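Local structure of primase X domain-containing protein (Sulfolobus solfataricus, 4WYH) at residues Y32-K37 against K48-Y53; L39-Q44 against I123-N128; E69-L74 against S89-V94. The protein is a noncatalytic subunit of the archaeal eukaryotic-type primase, needed for efficient synthesis of the primers that start DNA replication. All coordinates share one frame; numbering follows the deposited sequence.

Contact 1: residues Y32-K37 against K48-Y53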
loop_
_atom_site.group_PDB
_atom_site.type_symbol
_atom_site.label_atom_id
_atom_site.label_comp_id
_atom_site.label_asym_id
_atom_site.label_seq_id
_atom_site.Cartn_x
_atom_site.Cartn_y
_atom_site.Cartn_z
ATOM N N TYR A 32 -10.639 5.267 -5.137
ATOM C CA TYR A 32 -9.245 4.785 -5.002
ATOM C C TYR A 32 -8.305 5.943 -4.841
ATOM O O TYR A 32 -7.130 5.766 -4.580
ATOM C CB TYR A 32 -8.776 3.888 -6.182
ATOM C CG TYR A 32 -9.429 2.539 -6.215
ATOM C CD1 TYR A 32 -9.276 1.706 -5.161
ATOM C CD2 TYR A 32 -10.232 2.101 -7.285
ATOM C CE1 TYR A 32 -9.854 0.456 -5.136
ATOM C CE2 TYR A 32 -10.826 0.815 -7.272
ATOM C CZ TYR A 32 -10.608 0.001 -6.186
ATOM O OH TYR A 32 -11.095 -1.307 -6.028
ATOM N N SER A 33 -8.828 7.141 -4.966
ATOM C CA SER A 33 -8.027 8.320 -4.767
ATOM C C SER A 33 -7.305 8.229 -3.473
ATOM O O SER A 33 -6.167 8.656 -3.410
ATOM C CB SER A 33 -8.881 9.601 -4.787
ATOM O OG SER A 33 -9.092 9.934 -6.158
ATOM N N TRP A 34 -7.985 7.736 -2.433
ATOM C CA TRP A 34 -7.413 7.683 -1.068
ATOM C C TRP A 34 -6.098 6.881 -1.006
ATOM O O TRP A 34 -5.216 7.216 -0.245
ATOM C CB TRP A 34 -8.451 7.158 -0.054
ATOM C CG TRP A 34 -8.802 5.710 -0.184
ATOM C CD1 TRP A 34 -9.783 5.175 -0.970
ATOM C CD2 TRP A 34 -8.161 4.584 0.461
ATOM N NE1 TRP A 34 -9.820 3.807 -0.824
ATOM C CE2 TRP A 34 -8.838 3.428 0.053
ATOM C CE3 TRP A 34 -7.084 4.450 1.341
ATOM C CZ2 TRP A 34 -8.446 2.141 0.460
ATOM C CZ3 TRP A 34 -6.720 3.170 1.758
ATOM C CH2 TRP A 34 -7.426 2.042 1.318
ATOM N N ILE A 35 -5.982 5.857 -1.829
ATOM C CA ILE A 35 -4.750 5.083 -1.921
ATOM C C ILE A 35 -3.613 5.948 -2.394
ATOM O O ILE A 35 -2.533 5.927 -1.799
ATOM C CB ILE A 35 -4.938 3.867 -2.835
ATOM C CG1 ILE A 35 -6.102 3.020 -2.276
ATOM C CG2 ILE A 35 -3.653 3.058 -2.941
ATOM C CD1 ILE A 35 -6.250 1.641 -2.844
ATOM N N GLU A 36 -3.836 6.741 -3.432
ATOM C CA GLU A 36 -2.798 7.628 -3.945
ATOM C C GLU A 36 -2.329 8.602 -2.875
ATOM O O GLU A 36 -1.139 8.841 -2.701
ATOM C CB GLU A 36 -3.287 8.398 -5.174
ATOM C CG GLU A 36 -3.607 7.509 -6.390
ATOM C CD GLU A 36 -2.393 6.970 -7.124
ATOM O OE1 GLU A 36 -1.266 7.225 -6.622
ATOM O OE2 GLU A 36 -2.541 6.266 -8.190
ATOM N N LYS A 37 -3.274 9.135 -2.126
ATOM C CA LYS A 37 -2.952 10.037 -1.042
ATOM C C LYS A 37 -2.077 9.415 0.036
ATOM O O LYS A 37 -1.160 10.024 0.512
ATOM C CB LYS A 37 -4.242 10.556 -0.403
ATOM C CG LYS A 37 -4.072 11.959 0.136
ATOM C CD LYS A 37 -3.384 12.842 -0.915
ATOM C CE LYS A 37 -3.283 14.326 -0.576
ATOM N NZ LYS A 37 -2.462 14.927 -1.690
ATOM N N LYS A 48 3.921 -2.164 6.008
ATOM C CA LYS A 48 4.092 -3.393 5.275
ATOM C C LYS A 48 2.749 -4.046 4.954
ATOM O O LYS A 48 2.486 -4.428 3.855
ATOM C CB LYS A 48 5.066 -4.321 6.002
ATOM C CG LYS A 48 6.506 -3.893 5.775
ATOM C CD LYS A 48 7.445 -4.808 6.534
ATOM C CE LYS A 48 8.835 -4.227 6.477
ATOM N NZ LYS A 48 9.781 -5.081 7.248
ATOM N N ARG A 49 1.848 -4.075 5.917
ATOM C CA ARG A 49 0.501 -4.590 5.644
ATOM C C ARG A 49 -0.257 -3.759 4.586
ATOM O O ARG A 49 -0.910 -4.336 3.729
ATOM C CB ARG A 49 -0.301 -4.610 6.960
ATOM C CG ARG A 49 0.312 -5.561 7.949
ATOM C CD ARG A 49 -0.678 -5.918 9.070
ATOM N NE ARG A 49 -1.343 -4.753 9.660
ATOM C CZ ARG A 49 -0.901 -4.114 10.718
ATOM N NH1 ARG A 49 0.241 -4.457 11.230
ATOM N NH2 ARG A 49 -1.578 -3.091 11.241
ATOM N N PHE A 50 -0.120 -2.432 4.605
ATOM C CA PHE A 50 -0.754 -1.549 3.606
ATOM C C PHE A 50 -0.198 -1.921 2.255
ATOM O O PHE A 50 -0.925 -2.056 1.322
ATOM C CB PHE A 50 -0.469 -0.090 3.900
ATOM C CG PHE A 50 -1.117 0.866 2.917
ATOM C CD1 PHE A 50 -2.476 1.014 2.919
ATOM C CD2 PHE A 50 -0.384 1.508 1.958
ATOM C CE1 PHE A 50 -3.093 1.864 2.046
ATOM C CE2 PHE A 50 -1.012 2.369 1.051
ATOM C CZ PHE A 50 -2.368 2.522 1.100
ATOM N N ILE A 51 1.099 -2.140 2.151
ATOM C CA ILE A 51 1.690 -2.638 0.882
ATOM C C ILE A 51 1.166 -3.998 0.431
ATOM O O ILE A 51 0.758 -4.154 -0.719
ATOM C CB ILE A 51 3.261 -2.682 0.938
ATOM C CG1 ILE A 51 3.849 -1.269 1.059
ATOM C CG2 ILE A 51 3.859 -3.465 -0.254
ATOM C CD1 ILE A 51 5.348 -1.294 1.398
ATOM N N LEU A 52 1.128 -4.968 1.315
ATOM C CA LEU A 52 0.672 -6.298 0.935
ATOM C C LEU A 52 -0.816 -6.332 0.563
ATOM O O LEU A 52 -1.188 -6.944 -0.421
ATOM C CB LEU A 52 0.930 -7.281 2.063
ATOM C CG LEU A 52 0.519 -8.734 1.882
ATOM C CD1 LEU A 52 1.166 -9.291 0.618
ATOM C CD2 LEU A 52 0.875 -9.537 3.109
ATOM N N TYR A 53 -1.659 -5.646 1.341
ATOM C CA TYR A 53 -3.116 -5.846 1.247
ATOM C C TYR A 53 -3.804 -4.838 0.397
ATOM O O TYR A 53 -4.926 -5.104 -0.090
ATOM C CB TYR A 53 -3.795 -6.005 2.682
ATOM C CG TYR A 53 -3.309 -7.215 3.459
ATOM C CD1 TYR A 53 -3.663 -8.471 3.079
ATOM C CD2 TYR A 53 -2.468 -7.091 4.576
ATOM C CE1 TYR A 53 -3.182 -9.574 3.758
ATOM C CE2 TYR A 53 -1.958 -8.177 5.242
ATOM C CZ TYR A 53 -2.300 -9.426 4.816
ATOM O OH TYR A 53 -1.873 -10.537 5.473
#
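Trp34 and Phe50 meet ring to ring: CZ3, on the six-membered ring of the indole, comes to 3.9 Å from CE1 of Phe50. It arrives at the edge of the phenyl ring, close to its plane, so the pair is not a face-to-face stack, and the two side chains run past each other in opposite directions. Ile35 adds the second touch, its CG2 branch standing 4.3 Å from the far tip of the ring, Phe50 CZ. Trp34 puts CG between its backbone N and its carbonyl carbon (chi1 70°), which lays the indole alongside its neighbour in the sequence, where CG1 of Ile35 lies 3.5 Å above the plane, over the ring centre. In Phe50, CG lies anti to the backbone N (chi1 -179°), beside the carbonyl carbon, and the side chain reaches from its helix toward Trp34 and Ile35. Ile35 CA is 9.5 Å from Phe50 CA, a distance spanned by side chains, mainly the two rings, which join helices 33-41 and 47-63 at the core of this all-helical PriX domain. Farther out, Ile122 and Leu126 of helix 116-128 pack on the Trp34 side chain, as do Leu108 and Ile111 of helix 108-114. Phe50 also meets the ring of Phe77, with planes at about 50°, and touches Met118 and Ala55.

Contact 2: residues L39-Q44 against I123-N128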
loop_
_atom_site.group_PDB
_atom_site.type_symbol
_atom_site.label_atom_id
_atom_site.label_comp_id
_atom_site.label_asym_id
_atom_site.label_seq_id
_atom_site.Cartn_x
_atom_site.Cartn_y
_atom_site.Cartn_z
ATOM N N LEU A 39 -0.200 6.811 -0.383
ATOM C CA LEU A 39 1.069 6.547 -0.966
ATOM C C LEU A 39 1.966 7.774 -0.938
ATOM O O LEU A 39 3.167 7.656 -0.746
ATOM C CB LEU A 39 0.970 6.045 -2.393
ATOM C CG LEU A 39 0.692 4.577 -2.581
ATOM C CD1 LEU A 39 0.229 4.391 -4.008
ATOM C CD2 LEU A 39 1.836 3.630 -2.294
ATOM N N GLU A 40 1.352 8.935 -1.135
ATOM C CA GLU A 40 2.083 10.193 -1.125
ATOM C C GLU A 40 2.604 10.571 0.256
ATOM O O GLU A 40 3.684 11.107 0.343
ATOM C CB GLU A 40 1.184 11.307 -1.575
ATOM C CG GLU A 40 1.881 12.641 -1.564
ATOM C CD GLU A 40 0.965 13.749 -1.945
ATOM O OE1 GLU A 40 -0.268 13.529 -1.829
ATOM O OE2 GLU A 40 1.495 14.813 -2.363
ATOM N N MET A 41 1.809 10.319 1.301
ATOM C CA MET A 41 2.076 10.841 2.638
ATOM C C MET A 41 2.823 9.898 3.570
ATOM O O MET A 41 3.633 10.329 4.365
ATOM C CB MET A 41 0.783 11.318 3.258
ATOM C CG MET A 41 0.043 12.365 2.429
ATOM S SD MET A 41 0.938 13.935 2.280
ATOM C CE MET A 41 1.627 14.160 3.937
ATOM N N GLY A 42 2.534 8.602 3.457
ATOM C CA GLY A 42 3.189 7.592 4.222
ATOM C C GLY A 42 2.367 7.168 5.427
ATOM O O GLY A 42 1.407 7.833 5.811
ATOM N N LEU A 43 2.700 6.009 5.953
ATOM C CA LEU A 43 2.089 5.491 7.162
ATOM C C LEU A 43 3.205 5.180 8.190
ATOM O O LEU A 43 4.380 5.622 8.040
ATOM C CB LEU A 43 1.232 4.235 6.866
ATOM C CG LEU A 43 0.027 4.395 5.908
ATOM C CD1 LEU A 43 -0.680 3.048 5.649
ATOM C CD2 LEU A 43 -0.966 5.438 6.391
ATOM N N GLN A 44 2.834 4.389 9.191
ATOM C CA GLN A 44 3.685 4.227 10.335
ATOM C C GLN A 44 3.927 2.746 10.697
ATOM O O GLN A 44 4.854 2.199 10.198
ATOM C CB GLN A 44 3.178 5.094 11.475
ATOM C CG GLN A 44 4.095 5.136 12.667
ATOM C CD GLN A 44 3.747 6.233 13.662
ATOM O OE1 GLN A 44 4.635 6.819 14.264
ATOM N NE2 GLN A 44 2.480 6.531 13.828
ATOM N N ILE A 123 -6.770 6.893 7.856
ATOM C CA ILE A 123 -7.715 7.949 8.135
ATOM C C ILE A 123 -7.011 9.209 8.601
ATOM O O ILE A 123 -7.398 10.297 8.226
ATOM C CB ILE A 123 -8.695 7.463 9.241
ATOM C CG1 ILE A 123 -9.664 6.444 8.726
ATOM C CG2 ILE A 123 -9.457 8.592 9.870
ATOM C CD1 ILE A 123 -10.309 6.770 7.430
ATOM N N ARG A 124 -6.010 9.055 9.465
ATOM C CA ARG A 124 -5.287 10.214 10.058
ATOM C C ARG A 124 -4.565 10.998 8.996
ATOM O O ARG A 124 -4.566 12.264 9.043
ATOM C CB ARG A 124 -4.327 9.788 11.163
ATOM C CG ARG A 124 -5.142 9.345 12.381
ATOM C CD ARG A 124 -4.268 8.767 13.485
ATOM N NE ARG A 124 -5.043 8.423 14.692
ATOM C CZ ARG A 124 -4.652 7.522 15.597
ATOM N NH1 ARG A 124 -3.503 6.890 15.429
ATOM N NH2 ARG A 124 -5.402 7.246 16.667
ATOM N N VAL A 125 -4.048 10.262 7.998
ATOM C CA VAL A 125 -3.464 10.919 6.816
ATOM C C VAL A 125 -4.516 11.612 5.969
ATOM O O VAL A 125 -4.298 12.722 5.503
ATOM C CB VAL A 125 -2.706 9.877 5.943
ATOM C CG1 VAL A 125 -2.405 10.400 4.529
ATOM C CG2 VAL A 125 -1.459 9.466 6.670
ATOM N N LEU A 126 -5.644 10.934 5.726
ATOM C CA LEU A 126 -6.701 11.491 4.858
ATOM C C LEU A 126 -7.283 12.726 5.540
ATOM O O LEU A 126 -7.559 13.762 4.880
ATOM C CB LEU A 126 -7.776 10.454 4.591
ATOM C CG LEU A 126 -7.295 9.193 3.886
ATOM C CD1 LEU A 126 -8.497 8.281 3.679
ATOM C CD2 LEU A 126 -6.592 9.578 2.589
ATOM N N LYS A 127 -7.400 12.599 6.876
ATOM C CA LYS A 127 -8.071 13.554 7.697
ATOM C C LYS A 127 -7.258 14.795 7.902
ATOM O O LYS A 127 -7.809 15.922 7.762
ATOM C CB LYS A 127 -8.474 12.944 9.029
ATOM C CG LYS A 127 -9.704 12.088 8.885
ATOM C CD LYS A 127 -10.121 11.717 10.252
ATOM C CE LYS A 127 -11.259 10.720 10.119
ATOM N NZ LYS A 127 -12.660 11.242 9.939
ATOM N N ASN A 128 -5.961 14.642 8.175
ATOM C CA ASN A 128 -5.172 15.873 8.409
ATOM C C ASN A 128 -4.883 16.632 7.150
ATOM O O ASN A 128 -4.415 17.761 7.221
ATOM C CB ASN A 128 -3.877 15.637 9.165
ATOM C CG ASN A 128 -2.895 14.869 8.373
ATOM O OD1 ASN A 128 -3.276 14.085 7.506
ATOM N ND2 ASN A 128 -1.603 15.094 8.637
#
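Val125 faces the end of helix 33-41 and makes every contact here. Its CB points toward segment 39-44, and from it the two methyls part to serve different residues. CG1, anti to the valine's own backbone N (chi1 164°), goes to Met41: it lies 3.6 Å from Met41 CB and 3.8 Å from Met41 CG, the root of the methionine and not its sulfur. The two side chains cross obliquely, and beyond CG the methionine bends at both chi2 and chi3. CG2, the other branch, turns to the residues that follow the helix. It sits 3.4 Å from Gly42 O, a methyl against a backbone carbonyl, and 4.1 Å from Leu43 CD2, with the leucine and valine side chains running at about a right angle. The backbones come close as well, with the CA atoms of Met41 and Val125 6.9 Å apart.

Leu43 is the buried end of this row. It carries the apolar surface inward to Phe50, Phe77 and Ile122, while Met41 stays at the exposed margin. Next along, the backbone N of Gln44 is hydrogen-bonded to the carboxylate oxygen OE1 of Glu121, a polar tie to helix 116-128 one residue beyond the apolar row. The chain leaves helix 33-41 at Gly42, with positive phi (99°), where a CB would press on the carbonyl O of Met41: a helix C-terminus ended by a glycine of positive phi, packed on the last helix of an all-helical domain.

Contact 3: residues E69-L74 against S89-V94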
loop_
_atom_site.group_PDB
_atom_site.type_symbol
_atom_site.label_atom_id
_atom_site.label_comp_id
_atom_site.label_asym_id
_atom_site.label_seq_id
_atom_site.Cartn_x
_atom_site.Cartn_y
_atom_site.Cartn_z
ATOM N N GLU A 69 7.568 0.298 -12.129
ATOM C CA GLU A 69 6.908 1.410 -11.511
ATOM C C GLU A 69 6.317 1.062 -10.145
ATOM O O GLU A 69 6.345 1.867 -9.252
ATOM C CB GLU A 69 5.860 2.009 -12.449
ATOM C CG GLU A 69 5.088 3.150 -11.809
ATOM C CD GLU A 69 4.072 3.823 -12.719
ATOM O OE1 GLU A 69 3.961 3.502 -13.927
ATOM O OE2 GLU A 69 3.369 4.707 -12.202
ATOM N N ALA A 70 5.734 -0.122 -10.012
ATOM C CA ALA A 70 5.124 -0.525 -8.748
ATOM C C ALA A 70 6.200 -0.568 -7.716
ATOM O O ALA A 70 6.032 -0.077 -6.627
ATOM C CB ALA A 70 4.441 -1.885 -8.907
ATOM N N LEU A 71 7.324 -1.164 -8.055
ATOM C CA LEU A 71 8.404 -1.302 -7.128
ATOM C C LEU A 71 8.887 0.040 -6.612
ATOM O O LEU A 71 9.089 0.212 -5.428
ATOM C CB LEU A 71 9.539 -2.139 -7.737
ATOM C CG LEU A 71 10.805 -2.207 -6.875
ATOM C CD1 LEU A 71 10.580 -2.932 -5.574
ATOM C CD2 LEU A 71 11.980 -2.816 -7.632
ATOM N N GLN A 72 9.056 1.005 -7.497
ATOM C CA GLN A 72 9.592 2.289 -7.082
ATOM C C GLN A 72 8.572 2.994 -6.252
ATOM O O GLN A 72 8.890 3.533 -5.237
ATOM C CB GLN A 72 9.978 3.125 -8.322
ATOM C CG GLN A 72 10.506 4.489 -7.946
ATOM C CD GLN A 72 11.695 4.444 -7.003
ATOM O OE1 GLN A 72 12.576 3.583 -7.134
ATOM N NE2 GLN A 72 11.745 5.380 -6.047
ATOM N N THR A 73 7.315 2.966 -6.660
ATOM C CA THR A 73 6.238 3.604 -5.920
ATOM C C THR A 73 6.082 3.077 -4.476
ATOM O O THR A 73 5.918 3.858 -3.510
ATOM C CB THR A 73 4.925 3.366 -6.681
ATOM O OG1 THR A 73 5.063 3.943 -7.992
ATOM C CG2 THR A 73 3.773 4.021 -5.926
ATOM N N LEU A 74 6.149 1.743 -4.354
ATOM C CA LEU A 74 6.029 1.078 -3.063
ATOM C C LEU A 74 7.210 1.388 -2.164
ATOM O O LEU A 74 7.049 1.606 -0.954
ATOM C CB LEU A 74 5.862 -0.438 -3.283
ATOM C CG LEU A 74 4.577 -0.822 -3.989
ATOM C CD1 LEU A 74 4.531 -2.274 -4.378
ATOM C CD2 LEU A 74 3.409 -0.443 -3.098
ATOM N N SER A 89 13.526 -7.733 -2.556
ATOM C CA SER A 89 13.101 -9.081 -2.905
ATOM C C SER A 89 11.655 -9.311 -2.361
ATOM O O SER A 89 10.803 -9.907 -3.059
ATOM C CB SER A 89 14.116 -10.098 -2.373
ATOM O OG SER A 89 13.877 -10.312 -0.996
ATOM N N TRP A 90 11.354 -8.790 -1.164
ATOM C CA TRP A 90 9.987 -8.860 -0.641
ATOM C C TRP A 90 9.018 -8.096 -1.589
ATOM O O TRP A 90 8.006 -8.619 -1.993
ATOM C CB TRP A 90 9.917 -8.300 0.773
ATOM C CG TRP A 90 8.641 -8.465 1.430
ATOM C CD1 TRP A 90 8.201 -9.602 2.096
ATOM C CD2 TRP A 90 7.622 -7.485 1.608
ATOM N NE1 TRP A 90 6.968 -9.380 2.638
ATOM C CE2 TRP A 90 6.584 -8.088 2.357
ATOM C CE3 TRP A 90 7.482 -6.155 1.241
ATOM C CZ2 TRP A 90 5.436 -7.403 2.719
ATOM C CZ3 TRP A 90 6.305 -5.489 1.603
ATOM C CH2 TRP A 90 5.329 -6.106 2.348
ATOM N N LEU A 91 9.370 -6.878 -1.939
ATOM C CA LEU A 91 8.502 -6.024 -2.781
ATOM C C LEU A 91 8.236 -6.632 -4.144
ATOM O O LEU A 91 7.116 -6.646 -4.587
ATOM C CB LEU A 91 9.072 -4.635 -2.909
ATOM C CG LEU A 91 9.054 -3.805 -1.622
ATOM C CD1 LEU A 91 9.882 -2.515 -1.741
ATOM C CD2 LEU A 91 7.618 -3.469 -1.211
ATOM N N LYS A 92 9.280 -7.141 -4.787
ATOM C CA LYS A 92 9.136 -7.789 -6.051
ATOM C C LYS A 92 8.265 -9.032 -5.938
ATOM O O LYS A 92 7.375 -9.251 -6.769
ATOM C CB LYS A 92 10.478 -8.197 -6.645
ATOM C CG LYS A 92 11.427 -7.055 -6.853
ATOM C CD LYS A 92 12.707 -7.587 -7.520
ATOM C CE LYS A 92 13.630 -6.470 -7.977
ATOM N NZ LYS A 92 14.950 -7.117 -8.254
ATOM N N SER A 93 8.489 -9.837 -4.903
ATOM C CA SER A 93 7.614 -10.994 -4.659
ATOM C C SER A 93 6.126 -10.629 -4.436
ATOM O O SER A 93 5.223 -11.270 -4.971
ATOM C CB SER A 93 8.121 -11.803 -3.495
ATOM O OG SER A 93 7.195 -12.866 -3.201
ATOM N N VAL A 94 5.850 -9.625 -3.620
ATOM C CA VAL A 94 4.477 -9.160 -3.472
ATOM C C VAL A 94 3.829 -8.772 -4.793
ATOM O O VAL A 94 2.691 -9.150 -5.072
ATOM C CB VAL A 94 4.435 -7.950 -2.532
ATOM C CG1 VAL A 94 3.025 -7.376 -2.471
ATOM C CG2 VAL A 94 4.931 -8.305 -1.124
#
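A helix-helix packing contact made mainly by leucines joins helix 67-78 to helix 88-101, about 10 Å from the centre of the chain and away from the manganese-binding residue Asp45. The short segments 69-74 and 89-94 run closer to antiparallel than to parallel, at 129° between their N-to-C directions, with axes 9.8 Å apart at closest approach. Leu71 and Leu91 lie at its middle. CD1 of Leu71 comes down on the base of the other leucine, 3.5 Å from Leu91 CB, and is 3.9 Å from Leu91 CD1; the two side chains cross at about a right angle. The second methyl of Leu71, CD2, lies 4.0 Å from Lys92 CE, so one leucine spans two consecutive residues of the facing helix. With chi1 at 173°, Leu71 sets CG anti to the backbone N, which brings CD1 to the base of Leu91 and leaves CD2 beside the end of the Lys92 chain. Leu91 in turn sends its other branch to the next turn of helix 67-78, where CD2 is 4.1 Å from Leu74 CB.

Around the pair, Ile95, farther along helix 88-101, packs on Ala70, Leu71 and Leu74, and Leu59 of helix 47-63 covers Leu74 as well as Thr73. Thr73 hydrogen-bonds back to its own helix: its OG1 donates to Glu69 O at 2.7 Å, and that carbonyl also accepts from Thr73 N, the two donors coming from opposite faces of its plane.

Between the segments the chemistry is entirely aliphatic. Leu74 and Leu91 are buried, and the CE methylene of the extended Lys92 chain lies at the exposed margin, so cohesion here rests on the fit of methyls and on burial from water.

Overall arrangement
Contacts 1 and 2 share helix 33-41 and lie about 10 Å apart, centre to centre. They touch directly: Leu43 CD1 is 3.5 Å from Phe50 CG, and Leu126 CD1 is 3.9 Å from Trp34 CB. Contact 3 is on the far side of the chain's centre from contact 2, about 20 Å away between centres, yet Leu39 CD1 is 4.0 Å from Thr73 CG2. It meets contact 1 where Ile51 CG2 lies 3.7 Å from Trp90 CZ3. Contact 1, centred about 3 Å from the chain centre, lies nearest the middle and touches both. Asp45, a manganese-binding residue of this protein although no ion is bound to this chain here, lies about 8 Å from Leu43 and 10 Å from Phe50, between side chains.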